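Local coordinates for protein aldehyde Dehydrogenase (Burkholderia cenocepacia, PDB 4O6R) that probably oxidises aldehydes to carboxylic acids with NAD(P)+ as cofactor, and binds adenosine monophosphate in its nucleotide pocket, at residues Ala53-Ala57 with Asn175-Leu179; Asn140-Pro146 with Thr477-Trp483. All coordinates share one frame; numbering follows the deposited sequence.

Interaction 1 (Ala53-Ala57 with Asn175-Leu179)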
loop_
_atom_site.group_PDB
_atom_site.type_symbol
_atom_site.label_atom_id
_atom_site.label_comp_id
_atom_site.label_asym_id
_atom_site.label_seq_id
_atom_site.Cartn_x
_atom_site.Cartn_y
_atom_site.Cartn_z
ATOM N N ALA A 53 -1.658 -28.080 -23.930
ATOM C CA ALA A 53 -1.445 -26.682 -23.591
ATOM C C ALA A 53 -1.050 -26.497 -22.141
ATOM O O ALA A 53 -0.152 -25.727 -21.852
ATOM C CB ALA A 53 -2.693 -25.875 -23.916
ATOM N N VAL A 54 -1.739 -27.194 -21.232
ATOM C CA VAL A 54 -1.399 -27.117 -19.827
ATOM C C VAL A 54 -0.013 -27.735 -19.585
ATOM O O VAL A 54 0.782 -27.180 -18.849
ATOM C CB VAL A 54 -2.470 -27.763 -18.928
ATOM C CG1 VAL A 54 -2.013 -27.818 -17.474
ATOM C CG2 VAL A 54 -3.794 -27.008 -19.031
ATOM N N ASP A 55 0.292 -28.849 -20.225
ATOM C CA ASP A 55 1.660 -29.409 -20.148
ATOM C C ASP A 55 2.734 -28.383 -20.553
ATOM O O ASP A 55 3.744 -28.211 -19.876
ATOM C CB ASP A 55 1.777 -30.663 -21.023
ATOM C CG ASP A 55 1.045 -31.863 -20.431
ATOM O OD1 ASP A 55 0.482 -31.743 -19.323
ATOM O OD2 ASP A 55 1.056 -32.935 -21.083
ATOM N N ALA A 56 2.512 -27.710 -21.669
ATOM C CA ALA A 56 3.463 -26.692 -22.148
ATOM C C ALA A 56 3.624 -25.541 -21.152
ATOM O O ALA A 56 4.737 -25.123 -20.849
ATOM C CB ALA A 56 3.019 -26.164 -23.502
ATOM N N ALA A 57 2.496 -25.037 -20.648
ATOM C CA ALA A 57 2.516 -23.989 -19.647
ATOM C C ALA A 57 3.193 -24.431 -18.352
ATOM O O ALA A 57 3.884 -23.630 -17.722
ATOM C CB ALA A 57 1.112 -23.482 -19.373
ATOM N N ASN A 175 2.613 -15.828 -14.013
ATOM C CA ASN A 175 1.890 -17.064 -14.338
ATOM C C ASN A 175 2.082 -17.404 -15.793
ATOM O O ASN A 175 2.370 -16.527 -16.602
ATOM C CB ASN A 175 0.408 -16.907 -14.091
ATOM C CG ASN A 175 0.097 -16.532 -12.661
ATOM O OD1 ASN A 175 0.099 -17.387 -11.782
ATOM N ND2 ASN A 175 -0.149 -15.236 -12.416
ATOM N N THR A 176 1.880 -18.672 -16.144
ATOM C CA THR A 176 1.776 -19.036 -17.556
ATOM C C THR A 176 0.303 -19.268 -17.821
ATOM O O THR A 176 -0.499 -19.423 -16.883
ATOM C CB THR A 176 2.616 -20.264 -17.916
ATOM O OG1 THR A 176 2.292 -21.337 -17.024
ATOM C CG2 THR A 176 4.071 -19.921 -17.841
ATOM N N VAL A 177 -0.056 -19.269 -19.094
ATOM C CA VAL A 177 -1.442 -19.067 -19.495
ATOM C C VAL A 177 -1.934 -20.068 -20.522
ATOM O O VAL A 177 -1.253 -20.346 -21.485
ATOM C CB VAL A 177 -1.673 -17.632 -20.040
ATOM C CG1 VAL A 177 -3.023 -17.497 -20.740
ATOM C CG2 VAL A 177 -1.573 -16.646 -18.893
ATOM N N VAL A 178 -3.123 -20.607 -20.276
ATOM C CA VAL A 178 -3.872 -21.332 -21.290
ATOM C C VAL A 178 -5.188 -20.574 -21.424
ATOM O O VAL A 178 -5.967 -20.504 -20.468
ATOM C CB VAL A 178 -4.136 -22.785 -20.892
ATOM C CG1 VAL A 178 -4.945 -23.480 -21.959
ATOM C CG2 VAL A 178 -2.795 -23.501 -20.640
ATOM N N LEU A 179 -5.390 -19.990 -22.600
ATOM C CA LEU A 179 -6.533 -19.168 -22.846
ATOM C C LEU A 179 -7.447 -19.834 -23.894
ATOM O O LEU A 179 -7.001 -20.215 -24.981
ATOM C CB LEU A 179 -6.112 -17.756 -23.250
ATOM C CG LEU A 179 -7.239 -16.703 -23.352
ATOM C CD1 LEU A 179 -6.772 -15.316 -22.908
ATOM C CD2 LEU A 179 -7.739 -16.598 -24.755
#
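Val178 packs against Ala53 and Ala57, whose CB atoms point at strand 176-180 of the Rossmann-type, nucleotide-binding sheet, and against Val54 at the flank of helix 47-66. Helix and strand segments run nearly antiparallel, at 166°, with axes 8.0 Å apart at their closest, a close spacing consistent with the small alanine side chains that face the strand. Val178 CG1, anti to the backbone N (chi1 179°), lies 3.8 Å from Ala53 CB. Val178 CG2 lies on Ala53 O at 3.7 Å and reaches on to Ala57 CB at 4.1 Å and to Val54 CG2 at 4.0 Å, where the two valine side chains cross at about a right angle. Two residues back along the strand, Thr176 also turns to the helix and sets its CB and hydroxyl against the Ala57 methyl. The one hydrogen bond across the contact runs from Thr176 OG1 to Ala57 O (2.9 Å), with the hydroxyl 53° out of the carbonyl plane.

Farther out, Val177 points the opposite way, onto Met167 and Leu171 of helix 159-172, so that the strand is sandwiched between helices. Thr176 and Val178 bond through the backbone to strand 138-153, and Val177 bonds to Val205 and Asn207. Lys180, an AMP-binding residue, follows closely, although the side chain of Val178 is about 12 Å from the bound AMP. Just before the strand, Asn175 OD1 accepts from Gly148 N.

Interaction 2 (Asn140-Pro146 with Thr477-Trp483)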
loop_
_atom_site.group_PDB
_atom_site.type_symbol
_atom_site.label_atom_id
_atom_site.label_comp_id
_atom_site.label_asym_id
_atom_site.label_seq_id
_atom_site.Cartn_x
_atom_site.Cartn_y
_atom_site.Cartn_z
ATOM N N ASN A 140 9.831 -11.610 9.344
ATOM C CA ASN A 140 8.747 -12.217 8.576
ATOM C C ASN A 140 8.486 -11.430 7.317
ATOM O O ASN A 140 7.955 -10.331 7.380
ATOM C CB ASN A 140 7.484 -12.314 9.470
ATOM C CG ASN A 140 6.273 -12.906 8.770
ATOM O OD1 ASN A 140 5.137 -12.591 9.145
ATOM N ND2 ASN A 140 6.489 -13.780 7.792
ATOM N N TYR A 141 8.928 -11.960 6.181
ATOM C CA TYR A 141 8.662 -11.322 4.899
ATOM C C TYR A 141 7.652 -12.151 4.114
ATOM O O TYR A 141 7.627 -13.395 4.215
ATOM C CB TYR A 141 9.939 -11.117 4.090
ATOM C CG TYR A 141 10.753 -12.351 3.676
ATOM C CD1 TYR A 141 11.720 -12.921 4.515
ATOM C CD2 TYR A 141 10.579 -12.912 2.431
ATOM C CE1 TYR A 141 12.494 -14.027 4.101
ATOM C CE2 TYR A 141 11.326 -14.011 2.012
ATOM C CZ TYR A 141 12.298 -14.543 2.839
ATOM O OH TYR A 141 13.022 -15.609 2.370
ATOM N N VAL A 142 6.842 -11.458 3.337
ATOM C CA VAL A 142 5.795 -12.083 2.550
ATOM C C VAL A 142 5.986 -11.672 1.094
ATOM O O VAL A 142 6.043 -10.474 0.796
ATOM C CB VAL A 142 4.414 -11.651 3.016
ATOM C CG1 VAL A 142 3.315 -12.325 2.194
ATOM C CG2 VAL A 142 4.249 -11.948 4.503
ATOM N N GLN A 143 6.114 -12.662 0.220
ATOM C CA GLN A 143 6.188 -12.420 -1.212
ATOM C C GLN A 143 4.809 -12.581 -1.855
ATOM O O GLN A 143 4.004 -13.365 -1.392
ATOM C CB GLN A 143 7.098 -13.444 -1.852
ATOM C CG GLN A 143 8.493 -13.496 -1.262
ATOM C CD GLN A 143 9.437 -12.748 -2.103
ATOM O OE1 GLN A 143 9.071 -11.741 -2.728
ATOM N NE2 GLN A 143 10.653 -13.235 -2.176
ATOM N N ARG A 144 4.582 -11.874 -2.964
ATOM C CA ARG A 144 3.455 -12.157 -3.841
ATOM C C ARG A 144 3.942 -13.040 -4.984
ATOM O O ARG A 144 4.447 -12.542 -6.002
ATOM C CB ARG A 144 2.857 -10.856 -4.375
ATOM C CG ARG A 144 2.350 -9.923 -3.263
ATOM C CD ARG A 144 1.286 -10.541 -2.346
ATOM N NE ARG A 144 0.149 -11.118 -3.098
ATOM C CZ ARG A 144 -0.928 -11.662 -2.538
ATOM N NH1 ARG A 144 -1.068 -11.692 -1.211
ATOM N NH2 ARG A 144 -1.895 -12.182 -3.298
ATOM N N ALA A 145 3.782 -14.350 -4.838
ATOM C CA ALA A 145 4.286 -15.292 -5.855
ATOM C C ALA A 145 3.172 -15.582 -6.872
ATOM O O ALA A 145 2.013 -15.496 -6.540
ATOM C CB ALA A 145 4.733 -16.578 -5.199
ATOM N N PRO A 146 3.535 -15.933 -8.116
ATOM C CA PRO A 146 2.507 -16.330 -9.057
ATOM C C PRO A 146 1.832 -17.623 -8.630
ATOM O O PRO A 146 2.385 -18.386 -7.843
ATOM C CB PRO A 146 3.272 -16.541 -10.368
ATOM C CG PRO A 146 4.693 -16.626 -10.011
ATOM C CD PRO A 146 4.893 -16.011 -8.677
ATOM N N THR A 477 -1.761 -13.585 -7.801
ATOM C CA THR A 477 -0.641 -14.011 -6.974
ATOM C C THR A 477 -1.150 -14.654 -5.689
ATOM O O THR A 477 -2.345 -14.656 -5.399
ATOM C CB THR A 477 0.307 -12.830 -6.636
ATOM O OG1 THR A 477 -0.462 -11.768 -6.024
ATOM C CG2 THR A 477 0.989 -12.346 -7.891
ATOM N N GLU A 478 -0.224 -15.227 -4.936
ATOM C CA GLU A 478 -0.555 -15.802 -3.637
ATOM C C GLU A 478 0.468 -15.348 -2.630
ATOM O O GLU A 478 1.641 -15.152 -2.958
ATOM C CB GLU A 478 -0.586 -17.330 -3.675
ATOM C CG GLU A 478 0.780 -17.900 -4.014
ATOM C CD GLU A 478 0.811 -19.308 -4.590
ATOM O OE1 GLU A 478 -0.233 -19.820 -5.078
ATOM O OE2 GLU A 478 1.910 -19.911 -4.545
ATOM N N ALA A 479 0.041 -15.208 -1.382
ATOM C CA ALA A 479 0.961 -14.804 -0.330
ATOM C C ALA A 479 1.850 -15.999 0.077
ATOM O O ALA A 479 1.358 -17.117 0.350
ATOM C CB ALA A 479 0.199 -14.284 0.877
ATOM N N ARG A 480 3.159 -15.747 0.128
ATOM C CA ARG A 480 4.154 -16.733 0.585
ATOM C C ARG A 480 4.874 -16.116 1.768
ATOM O O ARG A 480 5.690 -15.198 1.608
ATOM C CB ARG A 480 5.173 -17.052 -0.513
ATOM C CG ARG A 480 4.676 -17.779 -1.747
ATOM C CD ARG A 480 4.073 -19.089 -1.355
ATOM N NE ARG A 480 3.973 -20.093 -2.404
ATOM C CZ ARG A 480 4.851 -21.061 -2.666
ATOM N NH1 ARG A 480 6.021 -21.146 -2.061
ATOM N NH2 ARG A 480 4.549 -21.954 -3.586
ATOM N N SER A 481 4.531 -16.563 2.969
ATOM C CA SER A 481 5.039 -15.974 4.196
ATOM C C SER A 481 6.257 -16.770 4.687
ATOM O O SER A 481 6.172 -17.992 4.824
ATOM C CB SER A 481 3.947 -15.994 5.260
ATOM O OG SER A 481 4.422 -15.527 6.499
ATOM N N VAL A 482 7.376 -16.100 4.884
ATOM C CA VAL A 482 8.610 -16.756 5.321
ATOM C C VAL A 482 9.009 -16.127 6.653
ATOM O O VAL A 482 9.053 -14.891 6.788
ATOM C CB VAL A 482 9.768 -16.595 4.317
ATOM C CG1 VAL A 482 11.038 -17.238 4.867
ATOM C CG2 VAL A 482 9.425 -17.227 2.959
ATOM N N TRP A 483 9.288 -16.977 7.620
ATOM C CA TRP A 483 9.702 -16.548 8.966
ATOM C C TRP A 483 11.125 -16.976 9.205
ATOM O O TRP A 483 11.439 -18.176 9.039
ATOM C CB TRP A 483 8.875 -17.222 10.056
ATOM C CG TRP A 483 7.462 -16.789 10.175
ATOM C CD1 TRP A 483 6.438 -17.096 9.326
ATOM C CD2 TRP A 483 6.886 -16.020 11.237
ATOM N NE1 TRP A 483 5.260 -16.560 9.792
ATOM C CE2 TRP A 483 5.507 -15.866 10.943
ATOM C CE3 TRP A 483 7.409 -15.406 12.377
ATOM C CZ2 TRP A 483 4.630 -15.159 11.769
ATOM C CZ3 TRP A 483 6.532 -14.692 13.217
ATOM C CH2 TRP A 483 5.142 -14.569 12.886
HETATM O O HOH W 1 -4.356 -13.558 -3.247
HETATM O O HOH W 2 3.675 -20.443 -6.583
#
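Asn140 lies flat on the indole of Trp483 at one end of an antiparallel strand pair, 140-146 with 477-483. Its CB is above the six-membered ring, a CH-pi contact 4.2 Å from the centroid. CG, anti to the backbone N (chi1 179°), lies over the indole, and the amide plane stacks 14° from that of the ring. At the tip, ND2 spends both hydrogens within the amide plane: one goes to Ser481 OG and one to Val482 O, each at 3.0 Å. Val482 O receives ND2 from above its carbonyl plane and also takes the N-H of Tyr141. OD1 turns to Ser454 of a second subunit, so the whole amide is pinned.

On the other face, Val482 CB sits over the Tyr141 ring, 3.8 Å from its centroid, while the phenol OH bonds His431 of that subunit. Toward the far end, Arg144 folds back at chi2 and chi3 and grips Thr477 OG1 side-on, with NE and NH2 both 3.1 Å away. The Thr477 hydroxyl in turn lies between Met473 O and His474 O, both within bonding distance, which can share its one hydrogen. Glu478 OE2 pairs with Arg480 NE (3.0 Å) and shares a water with Pro146 O.

The pair belongs to the arm through which aldehyde dehydrogenase subunits associate. Strand 129-131 flanks 140-146, a strand of the second subunit runs parallel beside Ser481-Trp483, and Pro146 rests on helix 47-66, with helix 469-475 leading into Thr477.

How the interactions relate
From the N terminus, helix 47-66 comes first and waits 118 residues for strand 176-180, where interaction 1 closes its loop. Within that loop the chain lays down 140-146, whose partner 477-483 arrives only near the C terminus, 331 residues later, in interaction 2. The segments therefore alternate and the two loops cross. Both contacts reach one sheet, because strands 138-153 and 176-180 are parallel neighbours in it, and they touch where Asn175 OD1 packs on Pro146 CB at 3.6 Å. Interaction 1 ties an early helix to the nucleotide-binding core; interaction 2 joins that core's longest strand to the C-terminal strand and the subunit interface.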